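Local coordinates for protein 6-aminohexanoate-cyclic-dimer hydrolase (Arthrobacter sp., PDB 3A2Q) that hydrolyses the cyclic dimer of 6-aminohexanoate, a by-product of nylon-6 manufacture, opening one of its two amide bonds to give the linear dimer, at residues G124-T129 / Q411-S416; G144-G149 / Q392-G397; T388-T393 / M421-V426. The protein carries 1 engineered substitution. All blocks are in the same frame, centred on the assembly; numbering follows the deposited sequence.

Contact 1: G124-T129 / Q411-S416; sequences GNQVTT and QSAFIS. With ACA (6-aminohexanoic acid), chain B; ACA (6-aminohexanoic acid), chain C.
N125 and Q411 meet tip to tip with their amide planes almost perpendicular, 86° apart, and the amide nitrogen ND2 of N125 also holds the bound cyclic dimer of 6-aminohexanoic acid. ND2 gives one N-H to OE1 of Q411 over 2.6 Å in a nearly straight bond (177°), in the carbonyl plane of Q411 and on a lone pair of OE1. ND2 of N125 also donates to O of the chain B unit at 2.7 Å; two acceptors, one for each N-H, would hold this amide in its rotation. CG of N125 lies anti to the backbone N (chi1 -155°), which starts the side chain on its way to Q411. Next along the chain, NE2 of Q126 donates to OG of S412 over 2.8 Å, while CB of A413 points toward segment 124-129, 4.2 Å from O of N125. The backbone O of G124 accepts from the amide N of the chain B unit at 3.0 Å. The contact thus forms a wall of the ligand pocket, where F414 adds its ring, CE1 lying 4.0 Å from C5 of the chain C unit. M347 of helix 342-352 packs on N125 and Q411, helix 308-331 meets N125, Q411 and F414, and helix 416-422 packs on V127 and F414.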
ATOM      1  N   GLY A 124      -9.573  -2.269   6.706  1.00 27.83           N
ATOM      2  CA  GLY A 124      -8.164  -2.561   6.470  1.00 30.58           C
ATOM      3  C   GLY A 124      -7.514  -3.375   7.572  1.00 29.67           C
ATOM      4  O   GLY A 124      -6.304  -3.303   7.776  1.00 31.00           O
ATOM      5  N   ASN A 125      -8.311  -4.184   8.260  1.00 29.78           N
ATOM      6  CA  ASN A 125      -7.810  -4.966   9.378  1.00 31.21           C
ATOM      7  C   ASN A 125      -7.185  -6.334   9.081  1.00 29.47           C
ATOM      8  O   ASN A 125      -7.126  -7.183   9.967  1.00 31.96           O
ATOM      9  CB  ASN A 125      -8.926  -5.140  10.414  1.00 34.52           C
ATOM     10  CG  ASN A 125      -8.388  -5.383  11.809  1.00 45.33           C
ATOM     11  OD1 ASN A 125      -8.902  -6.226  12.547  1.00 52.98           O
ATOM     12  ND2 ASN A 125      -7.353  -4.639  12.185  1.00 48.42           N
ATOM     13  N   GLN A 126      -6.711  -6.553   7.859  1.00 27.35           N
ATOM     14  CA  GLN A 126      -6.084  -7.837   7.520  1.00 26.51           C
ATOM     15  C   GLN A 126      -5.009  -7.642   6.462  1.00 27.35           C
ATOM     16  O   GLN A 126      -4.970  -6.604   5.806  1.00 27.05           O
ATOM     17  CB  GLN A 126      -7.121  -8.828   6.966  1.00 29.05           C
ATOM     18  CG  GLN A 126      -8.264  -9.228   7.905  1.00 33.96           C
ATOM     19  CD  GLN A 126      -7.799  -9.972   9.147  1.00 38.80           C
ATOM     20  OE1 GLN A 126      -6.782 -10.663   9.130  1.00 36.31           O
ATOM     21  NE2 GLN A 126      -8.559  -9.846  10.231  1.00 38.27           N
ATOM     22  N   VAL A 127      -4.133  -8.637   6.303  1.00 29.02           N
ATOM     23  CA  VAL A 127      -3.097  -8.571   5.276  1.00 26.93           C
ATOM     24  C   VAL A 127      -3.456  -9.459   4.080  1.00 29.33           C
ATOM     25  O   VAL A 127      -2.598  -9.931   3.331  1.00 26.79           O
ATOM     26  CB  VAL A 127      -1.688  -8.930   5.814  1.00 26.10           C
ATOM     27  CG1 VAL A 127      -1.110  -7.731   6.551  1.00 29.19           C
ATOM     28  CG2 VAL A 127      -1.751 -10.145   6.723  1.00 26.23           C
ATOM     29  N   THR A 128      -4.751  -9.703   3.936  1.00 25.98           N
ATOM     30  CA  THR A 128      -5.284 -10.424   2.793  1.00 29.56           C
ATOM     31  C   THR A 128      -6.547  -9.623   2.512  1.00 27.13           C
ATOM     32  O   THR A 128      -6.996  -8.872   3.377  1.00 30.85           O
ATOM     33  CB  THR A 128      -5.642 -11.891   3.088  1.00 31.18           C
ATOM     34  OG1 THR A 128      -5.982 -12.528   1.850  1.00 27.59           O
ATOM     35  CG2 THR A 128      -6.828 -11.994   4.038  1.00 30.90           C
ATOM     36  N   THR A 129      -7.114  -9.766   1.321  1.00 25.26           N
ATOM     37  CA  THR A 129      -8.299  -8.991   0.960  1.00 27.67           C
ATOM     38  C   THR A 129      -9.472  -9.918   0.683  1.00 30.01           C
ATOM     39  O   THR A 129      -9.798 -10.194  -0.469  1.00 29.54           O
ATOM     40  CB  THR A 129      -8.000  -8.116  -0.281  1.00 29.12           C
ATOM     41  OG1 THR A 129      -6.845  -7.310  -0.018  1.00 29.42           O
ATOM     42  CG2 THR A 129      -9.167  -7.200  -0.605  1.00 27.86           C
ATOM     43  N   GLN A 411      -4.056  -8.726  17.636  1.00 61.66           N
ATOM     44  CA  GLN A 411      -4.591  -8.571  16.284  1.00 57.32           C
ATOM     45  C   GLN A 411      -4.444  -9.880  15.500  1.00 54.44           C
ATOM     46  O   GLN A 411      -3.415 -10.552  15.588  1.00 53.66           O
ATOM     47  CB  GLN A 411      -3.822  -7.461  15.559  1.00 57.83           C
ATOM     48  CG  GLN A 411      -4.629  -6.654  14.561  1.00 65.85           C
ATOM     49  CD  GLN A 411      -5.622  -5.726  15.228  1.00 64.49           C
ATOM     50  OE1 GLN A 411      -6.362  -5.003  14.559  1.00 65.38           O
ATOM     51  NE2 GLN A 411      -5.644  -5.738  16.555  1.00 65.72           N
ATOM     52  N   SER A 412      -5.470 -10.240  14.734  1.00 50.67           N
ATOM     53  CA  SER A 412      -5.426 -11.472  13.949  1.00 46.81           C
ATOM     54  C   SER A 412      -4.337 -11.389  12.880  1.00 44.03           C
ATOM     55  O   SER A 412      -3.743 -12.400  12.509  1.00 42.43           O
ATOM     56  CB  SER A 412      -6.793 -11.750  13.298  1.00 48.11           C
ATOM     57  OG  SER A 412      -7.224 -10.662  12.502  1.00 50.80           O
ATOM     58  N   ALA A 413      -4.060 -10.176  12.408  1.00 41.43           N
ATOM     59  CA  ALA A 413      -3.041  -9.971  11.387  1.00 38.19           C
ATOM     60  C   ALA A 413      -1.631 -10.078  11.961  1.00 35.28           C
ATOM     61  O   ALA A 413      -0.658 -10.159  11.214  1.00 35.04           O
ATOM     62  CB  ALA A 413      -3.232  -8.609  10.725  1.00 37.73           C
ATOM     63  N   PHE A 414      -1.523 -10.079  13.284  1.00 33.29           N
ATOM     64  CA  PHE A 414      -0.221 -10.168  13.936  1.00 34.03           C
ATOM     65  C   PHE A 414       0.121 -11.569  14.430  1.00 34.44           C
ATOM     66  O   PHE A 414       1.037 -11.733  15.228  1.00 35.11           O
ATOM     67  CB  PHE A 414      -0.139  -9.194  15.117  1.00 32.26           C
ATOM     68  CG  PHE A 414      -0.261  -7.742  14.728  1.00 34.90           C
ATOM     69  CD1 PHE A 414      -0.082  -7.337  13.409  1.00 29.56           C
ATOM     70  CD2 PHE A 414      -0.520  -6.773  15.693  1.00 36.83           C
ATOM     71  CE1 PHE A 414      -0.159  -5.991  13.059  1.00 30.54           C
ATOM     72  CE2 PHE A 414      -0.597  -5.418  15.348  1.00 36.74           C
ATOM     73  CZ  PHE A 414      -0.415  -5.031  14.028  1.00 31.15           C
ATOM     74  N   ILE A 415      -0.606 -12.579  13.963  1.00 33.24           N
ATOM     75  CA  ILE A 415      -0.329 -13.947  14.392  1.00 38.54           C
ATOM     76  C   ILE A 415       0.074 -14.867  13.245  1.00 37.83           C
ATOM     77  O   ILE A 415      -0.315 -14.657  12.096  1.00 36.30           O
ATOM     78  CB  ILE A 415      -1.546 -14.574  15.117  1.00 43.10           C
ATOM     79  CG1 ILE A 415      -2.740 -14.650  14.164  1.00 48.30           C
ATOM     80  CG2 ILE A 415      -1.891 -13.753  16.353  1.00 44.23           C
ATOM     81  CD1 ILE A 415      -3.969 -15.292  14.770  1.00 57.67           C
ATOM     82  N   SER A 416       0.870 -15.879  13.590  1.00 37.69           N
ATOM     83  CA  SER A 416       1.375 -16.900  12.672  1.00 38.89           C
ATOM     84  C   SER A 416       1.441 -16.579  11.175  1.00 38.41           C
ATOM     85  O   SER A 416       2.341 -15.867  10.715  1.00 38.71           O
ATOM     86  CB  SER A 416       0.577 -18.194  12.867  1.00 44.71           C
ATOM     87  OG  SER A 416      -0.801 -17.994  12.583  1.00 51.47           O
TER
HETATM   88  C   ACA B 601      -5.357  -1.669  11.628  1.00 50.99           C
HETATM   89  O   ACA B 601      -6.334  -2.351  11.317  1.00 60.10           O
HETATM   90  C2  ACA B 601      -5.421  -0.159  11.537  1.00 49.76           C
HETATM   91  C3  ACA B 601      -6.054   0.315  10.240  1.00 43.59           C
HETATM   92  C4  ACA B 601      -4.996   0.497   9.164  1.00 49.27           C
HETATM   93  C5  ACA B 601      -5.437  -0.068   7.825  1.00 50.14           C
HETATM   94  C6  ACA B 601      -4.239  -0.338   6.922  1.00 51.04           C
HETATM   95  N   ACA B 601      -3.994  -1.767   6.740  1.00 42.07           N
HETATM   96  C   ACA C 602      -2.822  -2.356   6.953  1.00 38.12           C
HETATM   97  O   ACA C 602      -1.760  -1.729   6.996  1.00 31.11           O
HETATM   98  C2  ACA C 602      -2.849  -3.866   7.138  1.00 36.13           C
HETATM   99  C3  ACA C 602      -2.347  -4.310   8.508  1.00 39.61           C
HETATM  100  C4  ACA C 602      -3.437  -4.255   9.581  1.00 41.85           C
HETATM  101  C5  ACA C 602      -2.840  -3.964  10.958  1.00 47.58           C
HETATM  102  C6  ACA C 602      -3.900  -3.627  12.001  1.00 49.59           C
HETATM  103  N   ACA C 602      -4.211  -2.198  12.049  1.00 53.42           N

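Contact 2: G144-G149 / Q392-G397; sequences GRSVGG and QTPEIG
R145 lays its side chain across the backbone of T393, P394 and E395, its CD standing 4.1 Å from CA of E395. CG is anti to the carbonyl carbon (chi1 -59°), and a further bend at chi2 swings CD back over the opposing segment although CB sets out away from it. At the far end NH1 reaches O of T393 at 2.9 Å, a weak bond because the N-H is poorly aimed (116°). The stronger partner of the guanidinium is D445, salt-bridged to NH2, while water 2 relays NE to OE2 of E395 and water 3 relays NH1 to OE1 of Q392. The backbones themselves form an isolated antiparallel bridge that joins two long loops of the amidase fold, R145 and E395 being a non-hydrogen-bonded pair. N of S146 donates to O of P394 over 2.9 Å in an almost straight bond, and N of I396 donates to O of G144, also over 2.9 Å. I396 packs beside the bridge, its CD1 3.4 Å from O of R145. OG of S146 accepts from N of G148 at 2.9 Å, making an ST turn, and the same OG is hydrogen-bonded to OG1 of T128.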
ATOM      1  N   GLY A 144      -6.322 -18.776  -7.233  1.00 29.45           N
ATOM      2  CA  GLY A 144      -6.543 -19.457  -5.973  1.00 30.98           C
ATOM      3  C   GLY A 144      -5.700 -18.855  -4.867  1.00 30.42           C
ATOM      4  O   GLY A 144      -5.736 -19.324  -3.730  1.00 30.81           O
ATOM      5  N   ARG A 145      -4.954 -17.799  -5.190  1.00 29.78           N
ATOM      6  CA  ARG A 145      -4.081 -17.151  -4.212  1.00 27.30           C
ATOM      7  C   ARG A 145      -4.544 -15.768  -3.778  1.00 26.43           C
ATOM      8  O   ARG A 145      -5.218 -15.059  -4.515  1.00 26.63           O
ATOM      9  CB  ARG A 145      -2.658 -17.007  -4.768  1.00 25.62           C
ATOM     10  CG  ARG A 145      -1.959 -18.289  -5.152  1.00 27.53           C
ATOM     11  CD  ARG A 145      -1.618 -19.168  -3.959  1.00 30.37           C
ATOM     12  NE  ARG A 145      -0.802 -20.295  -4.402  1.00 32.15           N
ATOM     13  CZ  ARG A 145       0.520 -20.369  -4.283  1.00 37.24           C
ATOM     14  NH1 ARG A 145       1.203 -19.382  -3.714  1.00 30.56           N
ATOM     15  NH2 ARG A 145       1.168 -21.419  -4.772  1.00 33.60           N
ATOM     16  N   SER A 146      -4.138 -15.395  -2.571  1.00 26.03           N
ATOM     17  CA  SER A 146      -4.450 -14.096  -1.993  1.00 28.57           C
ATOM     18  C   SER A 146      -3.723 -13.001  -2.779  1.00 27.98           C
ATOM     19  O   SER A 146      -2.824 -13.287  -3.568  1.00 29.73           O
ATOM     20  CB  SER A 146      -3.992 -14.065  -0.531  1.00 25.76           C
ATOM     21  OG  SER A 146      -3.997 -12.746  -0.001  1.00 28.26           O
ATOM     22  N   VAL A 147      -4.123 -11.753  -2.563  1.00 29.36           N
ATOM     23  CA  VAL A 147      -3.489 -10.618  -3.229  1.00 26.98           C
ATOM     24  C   VAL A 147      -2.817  -9.749  -2.173  1.00 27.37           C
ATOM     25  O   VAL A 147      -2.384  -8.630  -2.455  1.00 28.15           O
ATOM     26  CB  VAL A 147      -4.517  -9.755  -4.009  1.00 25.04           C
ATOM     27  CG1 VAL A 147      -5.045 -10.533  -5.211  1.00 27.18           C
ATOM     28  CG2 VAL A 147      -5.671  -9.330  -3.087  1.00 20.61           C
ATOM     29  N   GLY A 148      -2.712 -10.283  -0.962  1.00 27.05           N
ATOM     30  CA  GLY A 148      -2.125  -9.526   0.129  1.00 29.49           C
ATOM     31  C   GLY A 148      -3.170  -8.533   0.605  1.00 28.97           C
ATOM     32  O   GLY A 148      -4.317  -8.593   0.170  1.00 30.80           O
ATOM     33  N   GLY A 149      -2.788  -7.620   1.491  1.00 27.56           N
ATOM     34  CA  GLY A 149      -3.737  -6.637   1.984  1.00 27.59           C
ATOM     35  C   GLY A 149      -3.021  -5.583   2.803  1.00 27.03           C
ATOM     36  O   GLY A 149      -1.831  -5.736   3.068  1.00 27.09           O
ATOM     37  N   GLN A 392       5.772 -17.518   1.214  1.00 28.06           N
ATOM     38  CA  GLN A 392       5.145 -17.730  -0.081  1.00 25.34           C
ATOM     39  C   GLN A 392       3.739 -17.152   0.054  1.00 26.41           C
ATOM     40  O   GLN A 392       3.230 -17.013   1.163  1.00 28.63           O
ATOM     41  CB  GLN A 392       5.070 -19.229  -0.385  1.00 28.19           C
ATOM     42  CG  GLN A 392       6.429 -19.905  -0.596  1.00 24.86           C
ATOM     43  CD  GLN A 392       7.024 -19.604  -1.965  1.00 30.82           C
ATOM     44  OE1 GLN A 392       6.342 -19.717  -2.983  1.00 31.60           O
ATOM     45  NE2 GLN A 392       8.299 -19.235  -1.995  1.00 29.37           N
ATOM     46  N   THR A 393       3.110 -16.813  -1.064  1.00 25.16           N
ATOM     47  CA  THR A 393       1.773 -16.232  -1.017  1.00 24.61           C
ATOM     48  C   THR A 393       0.715 -17.247  -0.581  1.00 27.31           C
ATOM     49  O   THR A 393       0.635 -18.350  -1.116  1.00 26.09           O
ATOM     50  CB  THR A 393       1.421 -15.626  -2.383  1.00 27.40           C
ATOM     51  OG1 THR A 393       2.332 -14.554  -2.654  1.00 27.14           O
ATOM     52  CG2 THR A 393      -0.011 -15.095  -2.399  1.00 26.59           C
ATOM     53  N   PRO A 394      -0.096 -16.884   0.424  1.00 26.63           N
ATOM     54  CA  PRO A 394      -1.150 -17.767   0.934  1.00 28.61           C
ATOM     55  C   PRO A 394      -2.297 -18.003  -0.046  1.00 28.81           C
ATOM     56  O   PRO A 394      -2.552 -17.192  -0.936  1.00 26.09           O
ATOM     57  CB  PRO A 394      -1.623 -17.053   2.204  1.00 32.56           C
ATOM     58  CG  PRO A 394      -1.303 -15.609   1.937  1.00 32.05           C
ATOM     59  CD  PRO A 394       0.040 -15.682   1.266  1.00 26.33           C
ATOM     60  N   GLU A 395      -2.987 -19.126   0.120  1.00 30.25           N
ATOM     61  CA  GLU A 395      -4.127 -19.433  -0.733  1.00 32.56           C
ATOM     62  C   GLU A 395      -5.326 -18.669  -0.178  1.00 31.81           C
ATOM     63  O   GLU A 395      -5.362 -18.346   1.013  1.00 32.96           O
ATOM     64  CB  GLU A 395      -4.435 -20.940  -0.710  1.00 30.90           C
ATOM     65  CG  GLU A 395      -3.322 -21.821  -1.243  1.00 32.82           C
ATOM     66  CD  GLU A 395      -3.694 -23.297  -1.254  1.00 50.72           C
ATOM     67  OE1 GLU A 395      -4.136 -23.811  -0.206  1.00 49.48           O
ATOM     68  OE2 GLU A 395      -3.540 -23.944  -2.311  1.00 54.38           O
ATOM     69  N   ILE A 396      -6.295 -18.370  -1.036  1.00 31.32           N
ATOM     70  CA  ILE A 396      -7.506 -17.681  -0.606  1.00 32.60           C
ATOM     71  C   ILE A 396      -8.108 -18.497   0.539  1.00 34.08           C
ATOM     72  O   ILE A 396      -8.175 -19.727   0.459  1.00 35.00           O
ATOM     73  CB  ILE A 396      -8.551 -17.606  -1.748  1.00 34.38           C
ATOM     74  CG1 ILE A 396      -8.056 -16.676  -2.858  1.00 30.43           C
ATOM     75  CG2 ILE A 396      -9.892 -17.124  -1.200  1.00 27.77           C
ATOM     76  CD1 ILE A 396      -7.878 -15.238  -2.416  1.00 31.30           C
ATOM     77  N   GLY A 397      -8.525 -17.818   1.601  1.00 34.52           N
ATOM     78  CA  GLY A 397      -9.120 -18.501   2.738  1.00 34.62           C
ATOM     79  C   GLY A 397      -8.157 -18.841   3.861  1.00 36.15           C
ATOM     80  O   GLY A 397      -8.552 -18.936   5.025  1.00 37.75           O
TER
HETATM   81  O   HOH W   1       4.112 -17.601  -3.390  1.00 29.28           O
HETATM   82  O   HOH W   2      -2.871 -22.430  -4.895  1.00 44.28           O
HETATM   83  O   HOH W   3       3.811 -20.451  -3.683  1.00 47.96           O

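Contact 3: T388-T393 / M421-V426; sequences TVTRQT and MLAFTV
Water 4 is gripped by three backbone groups from both segments: it donates to O of T388 at 2.6 Å and to O of M421 at 2.8 Å, and accepts from N of F424 at 2.9 Å. In this way a single water in a buried contact satisfies three polar atoms where the two segments share no direct hydrogen bond. T390 sets CG2 over the face of the F424 ring, 3.5 Å from the ring centroid and only 12° off the normal, a well-centred CH-pi contact. CG2 is anti to the carbonyl carbon of T390, and OG1 stands between the backbone N and the carbonyl carbon (chi1 76°), from which it is hydrogen-bonded to O of Q420. The contact joins the loop after strand 383-387 to the last part of helix 416-422 and the residues after it, where O of L422 accepts from N of both T425 and V426. Farther along, R391 and M421 cross obliquely, the aliphatic part of the arginine resting on the sulfur with CD 3.6 Å from SD. A bend at chi2 of M421 (-63°) places SD against CD and CG of R391. NE of R391 turns back to donate to O of Q392 over 2.8 Å, and its NH2 forms a salt bridge with E398. At the other end CG2 of T425 packs 3.5 Å from O of T388, and it meets CG2 of T388 as well. Their hydroxyls bond elsewhere, that of T388 with S437 and that of T425 with O of A172, a residue of the ligand pocket.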
ATOM      1  N   THR A 388      10.243  -8.024   0.684  1.00 19.69           N
ATOM      2  CA  THR A 388       9.085  -7.266   1.140  1.00 21.28           C
ATOM      3  C   THR A 388       8.276  -8.159   2.083  1.00 24.18           C
ATOM      4  O   THR A 388       7.870  -7.718   3.157  1.00 21.38           O
ATOM      5  CB  THR A 388       8.203  -6.812  -0.034  1.00 23.27           C
ATOM      6  OG1 THR A 388       8.989  -6.044  -0.946  1.00 23.45           O
ATOM      7  CG2 THR A 388       7.051  -5.937   0.470  1.00 20.14           C
ATOM      8  N   VAL A 389       8.045  -9.408   1.680  1.00 23.60           N
ATOM      9  CA  VAL A 389       7.312 -10.356   2.524  1.00 23.45           C
ATOM     10  C   VAL A 389       8.247 -11.509   2.885  1.00 25.86           C
ATOM     11  O   VAL A 389       9.277 -11.704   2.231  1.00 28.00           O
ATOM     12  CB  VAL A 389       6.034 -10.885   1.832  1.00 24.80           C
ATOM     13  CG1 VAL A 389       5.109  -9.723   1.516  1.00 26.99           C
ATOM     14  CG2 VAL A 389       6.387 -11.655   0.569  1.00 28.60           C
ATOM     15  N   THR A 390       7.899 -12.278   3.913  1.00 25.03           N
ATOM     16  CA  THR A 390       8.779 -13.356   4.366  1.00 22.66           C
ATOM     17  C   THR A 390       8.336 -14.784   4.080  1.00 21.84           C
ATOM     18  O   THR A 390       9.008 -15.733   4.494  1.00 23.35           O
ATOM     19  CB  THR A 390       9.021 -13.254   5.878  1.00 23.44           C
ATOM     20  OG1 THR A 390       7.858 -13.718   6.579  1.00 26.41           O
ATOM     21  CG2 THR A 390       9.290 -11.808   6.275  1.00 22.03           C
ATOM     22  N   ARG A 391       7.223 -14.934   3.371  1.00 22.07           N
ATOM     23  CA  ARG A 391       6.685 -16.251   3.048  1.00 22.99           C
ATOM     24  C   ARG A 391       6.090 -16.304   1.653  1.00 26.24           C
ATOM     25  O   ARG A 391       5.908 -15.279   0.996  1.00 23.00           O
ATOM     26  CB  ARG A 391       5.580 -16.608   4.038  1.00 23.86           C
ATOM     27  CG  ARG A 391       4.461 -15.571   4.061  1.00 20.97           C
ATOM     28  CD  ARG A 391       3.191 -16.111   4.700  1.00 24.36           C
ATOM     29  NE  ARG A 391       2.620 -17.205   3.920  1.00 26.11           N
ATOM     30  CZ  ARG A 391       1.592 -17.946   4.322  1.00 35.57           C
ATOM     31  NH1 ARG A 391       1.023 -17.709   5.498  1.00 25.15           N
ATOM     32  NH2 ARG A 391       1.136 -18.926   3.552  1.00 35.47           N
ATOM     33  N   GLN A 392       5.772 -17.518   1.214  1.00 28.06           N
ATOM     34  CA  GLN A 392       5.145 -17.730  -0.081  1.00 25.34           C
ATOM     35  C   GLN A 392       3.739 -17.152   0.054  1.00 26.41           C
ATOM     36  O   GLN A 392       3.230 -17.013   1.163  1.00 28.63           O
ATOM     37  CB  GLN A 392       5.070 -19.229  -0.385  1.00 28.19           C
ATOM     38  CG  GLN A 392       6.429 -19.905  -0.596  1.00 24.86           C
ATOM     39  CD  GLN A 392       7.024 -19.604  -1.965  1.00 30.82           C
ATOM     40  OE1 GLN A 392       6.342 -19.717  -2.983  1.00 31.60           O
ATOM     41  NE2 GLN A 392       8.299 -19.235  -1.995  1.00 29.37           N
ATOM     42  N   THR A 393       3.110 -16.813  -1.064  1.00 25.16           N
ATOM     43  CA  THR A 393       1.773 -16.232  -1.017  1.00 24.61           C
ATOM     44  C   THR A 393       0.715 -17.247  -0.581  1.00 27.31           C
ATOM     45  O   THR A 393       0.635 -18.350  -1.116  1.00 26.09           O
ATOM     46  CB  THR A 393       1.421 -15.626  -2.383  1.00 27.40           C
ATOM     47  OG1 THR A 393       2.332 -14.554  -2.654  1.00 27.14           O
ATOM     48  CG2 THR A 393      -0.011 -15.095  -2.399  1.00 26.59           C
ATOM     49  N   MET A 421       3.533 -12.102   6.687  1.00 23.77           N
ATOM     50  CA  MET A 421       3.273 -11.228   5.554  1.00 22.02           C
ATOM     51  C   MET A 421       3.757  -9.805   5.854  1.00 23.15           C
ATOM     52  O   MET A 421       4.241  -9.108   4.966  1.00 22.98           O
ATOM     53  CB  MET A 421       1.776 -11.167   5.250  1.00 24.56           C
ATOM     54  CG  MET A 421       1.135 -12.484   4.853  1.00 22.84           C
ATOM     55  SD  MET A 421       1.796 -13.137   3.330  1.00 28.77           S
ATOM     56  CE  MET A 421       0.997 -12.065   2.130  1.00 29.74           C
ATOM     57  N   LEU A 422       3.635  -9.385   7.112  1.00 21.74           N
ATOM     58  CA  LEU A 422       4.002  -8.019   7.490  1.00 21.97           C
ATOM     59  C   LEU A 422       5.214  -7.802   8.400  1.00 22.61           C
ATOM     60  O   LEU A 422       5.531  -6.658   8.732  1.00 21.80           O
ATOM     61  CB  LEU A 422       2.775  -7.330   8.111  1.00 23.58           C
ATOM     62  CG  LEU A 422       2.077  -8.028   9.289  1.00 22.73           C
ATOM     63  CD1 LEU A 422       2.961  -7.984  10.526  1.00 24.13           C
ATOM     64  CD2 LEU A 422       0.741  -7.340   9.588  1.00 26.48           C
ATOM     65  N   ALA A 423       5.902  -8.871   8.790  1.00 22.88           N
ATOM     66  CA  ALA A 423       7.052  -8.729   9.687  1.00 21.78           C
ATOM     67  C   ALA A 423       8.176  -7.830   9.166  1.00 22.98           C
ATOM     68  O   ALA A 423       8.821  -7.135   9.949  1.00 22.25           O
ATOM     69  CB  ALA A 423       7.609 -10.106  10.050  1.00 22.60           C
ATOM     70  N   PHE A 424       8.416  -7.843   7.857  1.00 22.30           N
ATOM     71  CA  PHE A 424       9.475  -7.013   7.274  1.00 23.54           C
ATOM     72  C   PHE A 424       8.991  -5.643   6.773  1.00 23.22           C
ATOM     73  O   PHE A 424       9.791  -4.841   6.281  1.00 23.41           O
ATOM     74  CB  PHE A 424      10.154  -7.754   6.118  1.00 21.75           C
ATOM     75  CG  PHE A 424      11.169  -8.784   6.550  1.00 21.18           C
ATOM     76  CD1 PHE A 424      11.191  -9.273   7.856  1.00 22.73           C
ATOM     77  CD2 PHE A 424      12.079  -9.295   5.632  1.00 23.94           C
ATOM     78  CE1 PHE A 424      12.103 -10.257   8.238  1.00 25.09           C
ATOM     79  CE2 PHE A 424      12.996 -10.279   6.004  1.00 25.91           C
ATOM     80  CZ  PHE A 424      13.007 -10.761   7.311  1.00 25.38           C
ATOM     81  N   THR A 425       7.695  -5.363   6.889  1.00 21.76           N
ATOM     82  CA  THR A 425       7.188  -4.071   6.436  1.00 21.39           C
ATOM     83  C   THR A 425       6.772  -3.163   7.592  1.00 24.94           C
ATOM     84  O   THR A 425       6.999  -1.953   7.557  1.00 21.81           O
ATOM     85  CB  THR A 425       5.977  -4.226   5.478  1.00 25.50           C
ATOM     86  OG1 THR A 425       5.046  -5.166   6.027  1.00 22.29           O
ATOM     87  CG2 THR A 425       6.428  -4.693   4.096  1.00 20.59           C
ATOM     88  N   VAL A 426       6.183  -3.747   8.630  1.00 22.42           N
ATOM     89  CA  VAL A 426       5.703  -2.955   9.758  1.00 22.24           C
ATOM     90  C   VAL A 426       6.742  -2.104  10.509  1.00 22.68           C
ATOM     91  O   VAL A 426       6.410  -1.027  11.007  1.00 23.33           O
ATOM     92  CB  VAL A 426       4.917  -3.852  10.762  1.00 24.03           C
ATOM     93  CG1 VAL A 426       5.857  -4.728  11.549  1.00 26.81           C
ATOM     94  CG2 VAL A 426       4.080  -2.986  11.681  1.00 24.78           C
TER
HETATM   95  O   HOH W   4       6.901  -8.382   5.436  1.00 24.51           O

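Overall arrangement
The three contacts show how a pocket wall can be continuous with the packing behind it: their centres form a triangle with each side about 12 Å long. Contact 1 touches the ligand itself, and the side chain of Q126 lies about 6 Å from that of S150, assigned to the charge relay system by similarity. Contact 2 joins it where OG1 of T129 probably hydrogen-bonds O of G148 (2.8 Å). Contact 3 backs contact 1 with L422, CD2 of which packs 3.6 Å from CG1 of V127; its T425 side chain lies about 8 Å from the ligand and from A174, an engineered residue at the position assigned by similarity to the acyl-ester intermediate. Contacts 2 and 3 share Q392 and T393, and CD of P394 packs 3.7 Å from SD of M421.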